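Local coordinates for ATP phosphoribosyltransferase (Methanobacterium thermoautotrophicum, PDB 2VD3), which catalyses the magnesium-dependent condensation of ATP with 5-phosphoribose 1-diphosphate, the first and feedback-controlled step of histidine biosynthesis, and is captured here in its histidine-inhibited form, at the interface of chains A and B and the interface of chains A and C. Numbering follows the deposited sequence. Chains: chain A/B/C, ATP phosphoribosyltransferase.

Contact 1: the interface of chains A and B. Residues chain A 222, 248, 252, 277-278; chain B 238-239.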
# COMPACT_ATOMS: atom_id res chain seq x y z
N ASN A 222 25.15 -6.79 -42.49
CA ASN A 222 25.33 -7.15 -43.89
C ASN A 222 26.38 -6.25 -44.53
O ASN A 222 26.28 -5.02 -44.46
CB ASN A 222 24.00 -7.05 -44.64
CG ASN A 222 22.99 -8.09 -44.20
OD1 ASN A 222 23.35 -9.23 -43.88
ND2 ASN A 222 21.72 -7.72 -44.20
N SER A 248 21.73 -12.25 -52.30
CA SER A 248 21.33 -10.96 -52.88
C SER A 248 21.97 -10.74 -54.25
O SER A 248 22.59 -11.66 -54.82
CB SER A 248 21.71 -9.81 -51.95
OG SER A 248 23.11 -9.59 -51.96
N VAL A 252 27.25 -10.15 -51.14
CA VAL A 252 27.09 -9.66 -49.78
C VAL A 252 27.31 -10.80 -48.81
O VAL A 252 26.82 -11.91 -49.03
CB VAL A 252 25.69 -9.02 -49.56
CG1 VAL A 252 25.41 -8.78 -48.08
CG2 VAL A 252 25.57 -7.73 -50.33
N ARG A 277 25.55 -2.28 -43.41
CA ARG A 277 24.14 -1.95 -43.22
C ARG A 277 23.43 -3.01 -42.38
O ARG A 277 24.00 -4.07 -42.11
CB ARG A 277 23.42 -1.68 -44.56
CG ARG A 277 23.65 -2.70 -45.66
CD ARG A 277 23.38 -2.06 -47.02
NE ARG A 277 23.88 -2.86 -48.15
CZ ARG A 277 23.11 -3.51 -49.02
NH1 ARG A 277 23.66 -4.20 -50.01
NH2 ARG A 277 21.78 -3.48 -48.90
N ASP A 278 22.20 -2.69 -41.96
CA ASP A 278 21.32 -3.60 -41.21
C ASP A 278 21.97 -4.13 -39.94
O ASP A 278 21.97 -5.34 -39.67
CB ASP A 278 20.87 -4.76 -42.11
CG ASP A 278 20.56 -4.31 -43.52
OD1 ASP A 278 19.82 -3.32 -43.68
OD2 ASP A 278 21.06 -4.95 -44.47
N MET B 238 16.52 -7.94 -44.75
CA MET B 238 16.96 -6.56 -44.91
C MET B 238 17.72 -6.31 -46.21
O MET B 238 17.41 -5.37 -46.94
CB MET B 238 17.72 -6.08 -43.66
CG MET B 238 16.80 -5.31 -42.72
SD MET B 238 17.36 -5.11 -41.02
CE MET B 238 16.13 -3.95 -40.42
N THR B 239 18.69 -7.17 -46.51
CA THR B 239 19.36 -7.17 -47.82
C THR B 239 19.04 -8.47 -48.56
O THR B 239 18.90 -8.49 -49.78
CB THR B 239 20.90 -7.02 -47.65
OG1 THR B 239 21.18 -5.81 -46.94
CG2 THR B 239 21.59 -6.96 -49.00
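B:Thr239 reaches into chain A and gives its hydroxyl to the carboxylate of A:Asp278. The hydrogen bond from OG1 to OD2 of A:Asp278 is short, 2.6 Å, and meets that oxygen nearly along its C-O axis. The guanidinium of A:Arg277 lies on another side of the hydroxyl. Its NH2 is 3.1 Å from OG1 of B:Thr239 and can donate to it. The methyl CG2 of B:Thr239 rests against the same guanidinium, with CG2 3.8 Å from CZ of A:Arg277, and also faces CB of A:Ser248. B:Met238 runs antiparallel along A:Asp278, its CB over the carboxylate and its SD near CB of A:Asp278. The second shell holds the acceptor in place. The amide ND2 of A:Asn222 donates to OD2 of A:Asp278 at 2.9 Å, on the anti side, somewhat out of the carboxylate plane, with a nearly straight bond (165° at H). OD2 thus accepts from both chains. CG of A:Arg277 sits between its backbone N and carbonyl carbon (chi1 48°), and the chain then runs extended to NE and crosses the threonine side chain at about a right angle. A:Asn222 lies on strand 216-224, and A:Arg277 and A:Asp278 precede strand 279-283. B:Met238 and B:Thr239 belong to the loop that lines the inhibitory histidine pocket in the C-terminal domain.

Contact 2: the interface of chains A and C. Residues chain A 56, 60, 65, 79; chain C 141-143, 152, 154.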
# COMPACT_ATOMS: atom_id res chain seq x y z
N ASP A 56 19.39 -11.43 7.19
CA ASP A 56 19.35 -12.75 7.83
C ASP A 56 20.04 -13.81 6.98
O ASP A 56 20.38 -14.89 7.47
CB ASP A 56 17.89 -13.16 8.06
CG ASP A 56 17.21 -12.38 9.16
OD1 ASP A 56 15.99 -12.19 9.06
OD2 ASP A 56 17.88 -11.98 10.13
N PHE A 60 21.56 -17.62 7.94
CA PHE A 60 20.88 -18.79 7.38
C PHE A 60 21.86 -19.68 6.62
O PHE A 60 21.78 -20.92 6.68
CB PHE A 60 19.72 -18.42 6.46
CG PHE A 60 18.54 -17.78 7.16
CD1 PHE A 60 18.39 -17.86 8.55
CD2 PHE A 60 17.56 -17.10 6.42
CE1 PHE A 60 17.29 -17.26 9.18
CE2 PHE A 60 16.46 -16.52 7.04
CZ PHE A 60 16.32 -16.59 8.42
N ALA A 65 20.70 -23.52 7.21
CA ALA A 65 19.27 -23.43 6.87
C ALA A 65 19.10 -23.23 5.37
O ALA A 65 18.08 -23.61 4.79
CB ALA A 65 18.62 -22.30 7.63
N ARG A 79 27.43 -8.99 10.14
CA ARG A 79 27.14 -10.17 10.94
C ARG A 79 28.38 -10.96 11.30
O ARG A 79 28.36 -11.72 12.27
CB ARG A 79 26.21 -11.09 10.18
CG ARG A 79 24.82 -10.57 10.05
CD ARG A 79 24.02 -10.91 11.29
NE ARG A 79 22.62 -11.01 10.92
CZ ARG A 79 21.70 -11.68 11.60
NH1 ARG A 79 20.45 -11.68 11.15
NH2 ARG A 79 22.03 -12.34 12.70
N GLU C 141 20.66 -13.71 16.10
CA GLU C 141 19.74 -12.58 15.94
C GLU C 141 19.05 -12.57 14.57
O GLU C 141 19.71 -12.62 13.55
CB GLU C 141 20.50 -11.27 16.16
CG GLU C 141 19.64 -10.01 16.09
CD GLU C 141 20.41 -8.73 16.39
OE1 GLU C 141 19.80 -7.64 16.37
OE2 GLU C 141 21.63 -8.82 16.65
N LEU C 142 17.72 -12.50 14.58
CA LEU C 142 16.93 -12.43 13.34
C LEU C 142 16.20 -11.09 13.22
O LEU C 142 15.98 -10.40 14.22
CB LEU C 142 15.92 -13.58 13.26
CG LEU C 142 16.43 -15.03 13.17
CD1 LEU C 142 15.27 -16.03 13.18
CD2 LEU C 142 17.28 -15.25 11.94
N THR C 143 15.84 -10.72 11.99
CA THR C 143 15.08 -9.48 11.71
C THR C 143 13.63 -9.59 12.19
O THR C 143 12.98 -8.57 12.44
CB THR C 143 15.10 -9.11 10.20
OG1 THR C 143 16.44 -9.17 9.70
CG2 THR C 143 14.59 -7.69 9.99
N ILE C 152 12.95 -24.27 9.98
CA ILE C 152 14.00 -24.18 8.95
C ILE C 152 15.37 -24.66 9.47
O ILE C 152 16.27 -24.92 8.68
CB ILE C 152 14.10 -22.74 8.34
CG1 ILE C 152 14.42 -21.70 9.41
CG2 ILE C 152 12.80 -22.38 7.61
CD1 ILE C 152 14.66 -20.31 8.89
N VAL C 154 17.39 -23.15 12.13
CA VAL C 154 18.28 -22.04 12.42
C VAL C 154 18.59 -22.07 13.91
O VAL C 154 19.68 -21.68 14.34
CB VAL C 154 17.62 -20.69 12.02
CG1 VAL C 154 18.30 -19.49 12.70
CG2 VAL C 154 17.66 -20.54 10.54
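A:Arg79 points its guanidinium end-on at the backbone carbonyl of C:Glu141, and both terminal nitrogens bond to that one oxygen. NH1 is 2.7 Å from O of C:Glu141 and lies tilted from the carbonyl plane. NH2 approaches in the carbonyl plane, on a lone pair. The chain of A:Arg79 bends at its second torsion (chi2 -84°), which turns it toward A:Asp56. There OD2 of A:Asp56 sits at the guanidinium edge, in plane, in a salt bridge of 2.8 Å to NH1 of A:Arg79. The carboxylate probably steadies the arginine.

The same carboxylate crosses C:Thr143 at a slant. The backbone N of C:Thr143 donates to the syn lone pair of OD2 of A:Asp56 at 3.0 Å. The hydroxyl of C:Thr143 adds weak bonds to both carboxylate oxygens.

Beside this polar group, the ring of A:Phe60 from helix 57-63 enters a hydrophobic patch of chain C. C:Leu142 stands about perpendicular to the phenylalanine side chain, with CD2 3.4 Å from CE1 of A:Phe60. One ring face carries the backbone O of A:Asp56 near its rim. The opposite face meets CD1 of C:Ile152, also toward the rim. The interface is two-fold, so the set recurs with the chains exchanged. CG2 of C:Val154 touches both CD1 of A:Phe60 and, at 3.5 Å, CB of A:Ala65.

Contact 3: the interface of chains A and B. Residues chain A 13-14; chain B 33-35.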
# COMPACT_ATOMS: atom_id res chain seq x y z
N GLY A 13 13.48 -5.13 -0.95
CA GLY A 13 14.63 -4.26 -1.15
C GLY A 13 15.28 -4.39 -2.52
O GLY A 13 14.82 -5.16 -3.38
N ARG A 14 16.37 -3.65 -2.70
CA ARG A 14 17.02 -3.47 -4.00
C ARG A 14 17.64 -4.74 -4.57
O ARG A 14 17.66 -4.92 -5.78
CB ARG A 14 18.04 -2.33 -3.95
CG ARG A 14 19.23 -2.55 -3.02
CD ARG A 14 19.90 -1.24 -2.66
NE ARG A 14 20.76 -0.75 -3.74
CZ ARG A 14 22.07 -1.01 -3.82
NH1 ARG A 14 22.66 -1.76 -2.90
NH2 ARG A 14 22.78 -0.52 -4.84
N THR B 33 21.15 1.18 -8.28
CA THR B 33 20.16 2.14 -7.81
C THR B 33 19.71 1.81 -6.39
O THR B 33 18.96 0.86 -6.18
CB THR B 33 18.92 2.16 -8.72
OG1 THR B 33 19.34 2.20 -10.09
CG2 THR B 33 18.02 3.36 -8.40
N VAL B 34 20.18 2.61 -5.44
CA VAL B 34 19.73 2.54 -4.06
C VAL B 34 18.33 3.15 -3.97
O VAL B 34 18.02 4.12 -4.65
CB VAL B 34 20.68 3.29 -3.09
CG1 VAL B 34 20.42 2.87 -1.64
CG2 VAL B 34 22.14 3.03 -3.46
N ASN B 35 17.48 2.54 -3.15
CA ASN B 35 16.14 3.06 -2.90
C ASN B 35 16.20 4.28 -1.97
O ASN B 35 17.09 4.36 -1.11
CB ASN B 35 15.24 1.96 -2.32
CG ASN B 35 15.03 0.81 -3.30
OD1 ASN B 35 15.15 -0.36 -2.94
ND2 ASN B 35 14.72 1.15 -4.56
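A:Arg14 lies against the loop stretch B:Thr33 to B:Asn35, and this residue supplies most of chain A's share of this small contact. CB is the first side-chain atom to meet chain B. It lies 3.6 Å from OD1 of B:Asn35, the amide oxygen, which also faces the backbone N of A:Arg14. CG then leaves between the backbone N and the carbonyl carbon (chi1 64°). The next stretch carries the chain out to CD, which packs at 4.0 Å from CA of B:Val34. A bend at the third torsion (chi3 -79°) turns the end of the chain there. NE comes next and makes a polar link. It donates to the backbone O of B:Thr33 in a weak hydrogen bond of 3.4 Å, though a fairly straight one (168° at H). NE also lies beside CA of B:Val34. The carbonyl carbon of B:Thr33 sits at the edge of the guanidinium, in its plane. Beyond NE the contact becomes looser. CZ passes CG2 of B:Val34 at 4.1 Å, and the arginine and valine side chains run at a slant to each other. A:Gly13 adds a little surface next to B:Asn35. Among the residues here the contact seems to rest more on packing than on strong polar bonds. At the tip, NH2 of A:Arg14 approaches the methyl CG2 of B:Val34 at 3.9 Å.

Contact 1 and contact 3 belong to the same pair of chains, A and B, yet their C-alpha centres are about 43 Å apart. Their interface thus runs from the C-terminal domains to the N-terminal part of the chain. Contact 2 joins chain A to chain C, its C-alpha centre about 22 Å from that of contact 3 and about 58 Å from that of contact 1. The contacts share no residues. Chain A therefore meets two neighbours at different places, which fits the six-chain deposited assembly. The loop of contact 1 also lines the histidine pocket, so inhibitor binding could be felt at the A-B interface.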